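Local coordinates for 5-oxoprolinase subunit A (Thermus thermophilus, PDB 2DFA), which probably acts as one subunit of the PxpABC complex that cleaves 5-oxoproline to L-glutamate at the cost of ATP hydrolysis, at the interface of chains A and B. Sequence-based numbering; all coordinates share one arbitrary frame. Chains: chain A/B, Hypothetical UPF0271 protein TTHB195.

The interface of chains A and B. Residues chain A 37, 85-86, 88-89, 92; chain B 42, 45, 93, 96-97.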
# COMPACT_ATOMS: atom_id res chain seq x y z
N PHE A 37 -8.52 0.20 5.38
CA PHE A 37 -8.57 0.15 3.91
C PHE A 37 -8.66 1.52 3.25
O PHE A 37 -7.92 1.81 2.30
CB PHE A 37 -9.74 -0.72 3.45
CG PHE A 37 -9.44 -2.20 3.43
CD1 PHE A 37 -8.73 -2.80 4.46
CD2 PHE A 37 -9.89 -3.00 2.37
CE1 PHE A 37 -8.47 -4.18 4.45
CE2 PHE A 37 -9.64 -4.38 2.34
CZ PHE A 37 -8.93 -4.97 3.38
N ALA A 85 -14.76 -11.06 1.43
CA ALA A 85 -13.48 -11.24 2.10
C ALA A 85 -12.94 -9.94 2.69
O ALA A 85 -12.44 -9.92 3.81
CB ALA A 85 -12.45 -11.83 1.11
N ASP A 86 -13.05 -8.86 1.93
CA ASP A 86 -12.56 -7.56 2.40
C ASP A 86 -13.33 -7.08 3.63
O ASP A 86 -12.74 -6.56 4.57
CB ASP A 86 -12.66 -6.53 1.28
CG ASP A 86 -11.58 -6.71 0.24
OD1 ASP A 86 -10.78 -7.66 0.37
OD2 ASP A 86 -11.52 -5.89 -0.70
N LEU A 88 -15.02 -9.00 5.79
CA LEU A 88 -14.69 -9.87 6.93
C LEU A 88 -13.37 -9.46 7.56
O LEU A 88 -13.24 -9.36 8.78
CB LEU A 88 -14.57 -11.33 6.48
CG LEU A 88 -15.77 -12.25 6.66
CD1 LEU A 88 -15.39 -13.66 6.21
CD2 LEU A 88 -16.18 -12.26 8.13
N TYR A 89 -12.37 -9.26 6.71
CA TYR A 89 -11.04 -8.87 7.14
C TYR A 89 -11.09 -7.61 8.00
O TYR A 89 -10.49 -7.55 9.07
CB TYR A 89 -10.16 -8.61 5.90
CG TYR A 89 -8.72 -8.26 6.19
CD1 TYR A 89 -8.36 -6.98 6.65
CD2 TYR A 89 -7.71 -9.21 6.02
CE1 TYR A 89 -7.04 -6.66 6.92
CE2 TYR A 89 -6.38 -8.89 6.30
CZ TYR A 89 -6.05 -7.62 6.75
OH TYR A 89 -4.74 -7.32 7.04
N GLY A 92 -13.03 -8.02 11.36
CA GLY A 92 -12.18 -8.76 12.29
C GLY A 92 -11.08 -7.92 12.89
O GLY A 92 -10.84 -7.97 14.11
N PRO B 42 -6.87 -10.46 1.61
CA PRO B 42 -8.11 -11.07 2.11
C PRO B 42 -8.61 -12.34 1.41
O PRO B 42 -8.94 -13.33 2.07
CB PRO B 42 -9.12 -9.93 2.03
CG PRO B 42 -8.26 -8.71 2.29
CD PRO B 42 -7.03 -9.01 1.44
N ILE B 45 -6.36 -15.22 2.16
CA ILE B 45 -6.49 -15.69 3.53
C ILE B 45 -7.68 -16.65 3.56
O ILE B 45 -7.58 -17.76 4.09
CB ILE B 45 -6.74 -14.53 4.52
CG1 ILE B 45 -5.48 -13.66 4.62
CG2 ILE B 45 -7.14 -15.07 5.89
CD1 ILE B 45 -5.63 -12.44 5.54
N ALA B 93 -7.99 -9.69 12.10
CA ALA B 93 -8.40 -9.91 10.72
C ALA B 93 -8.49 -11.40 10.40
O ALA B 93 -9.47 -11.84 9.81
CB ALA B 93 -7.41 -9.22 9.76
N ALA B 96 -11.49 -13.38 11.88
CA ALA B 96 -12.79 -13.22 11.24
C ALA B 96 -13.03 -14.35 10.24
O ALA B 96 -14.14 -14.87 10.14
CB ALA B 96 -12.89 -11.86 10.54
N PHE B 97 -11.99 -14.73 9.49
CA PHE B 97 -12.10 -15.82 8.52
C PHE B 97 -12.30 -17.16 9.22
O PHE B 97 -13.04 -18.02 8.75
CB PHE B 97 -10.86 -15.85 7.64
CG PHE B 97 -10.76 -14.69 6.70
CD1 PHE B 97 -11.49 -14.67 5.52
CD2 PHE B 97 -9.99 -13.58 7.03
CE1 PHE B 97 -11.46 -13.55 4.68
CE2 PHE B 97 -9.96 -12.46 6.20
CZ PHE B 97 -10.70 -12.45 5.03
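A:Tyr89 meets B:Ala93 face-on: the methyl CB of B:Ala93 sits over the centre of the phenol ring, 3.5 Å from its centroid, in a CH-pi contact. B:Pro42 CG lies under the other face, toward the rim, 3.8 Å from A:Tyr89 CD2, and the ring is thus sandwiched between methyl and pyrrolidine. The B:Ile45 methyl CD1 approaches in the ring plane at the edge, 3.7 Å from A:Tyr89 CE2. With CG anti to the backbone N (chi1 -177°), the ring extends between B:Ala93 and B:Pro42. Here two copies of one subunit meet largely by the fit of small and flat side chains, and no polar pair joins them in this patch. Replacing the tyrosine with an alanine would probably open a gap beside B:Pro42 and B:Ile45 and deprive the B:Ala93 methyl of its aromatic face.

From the other chain B:Phe97 directs its ring tip at helix 80-100 of chain A. Its CZ comes 3.3 Å from the A:Ala85 carbonyl O, and A:Leu88 CB lies over one face, nearer its margin than its middle. Within chain B, the B:Ile45 CB backs the opposite face, which should limit tilting of the ring. The small residues probably allow the two 80-100 helices to come close here, with B:Ala96 CB 3.6 Å from A:Gly92 CA.

B:Pro42, the first residue of helix 42-54, also packs against the A:Asp86 carboxylate, whose OD1 lies 3.3 Å from B:Pro42 CB. Two-fold symmetry repeats the arrangement with the chains exchanged, although the structure alone does not establish the pairing in solution. Within chain A, the ring edge of A:Phe37 faces A:Asp86 OD1 and A:Tyr89 CE1, probably helping to position both. A:Phe37 also touches the proline itself, its CZ 4.0 Å from B:Pro42 CG.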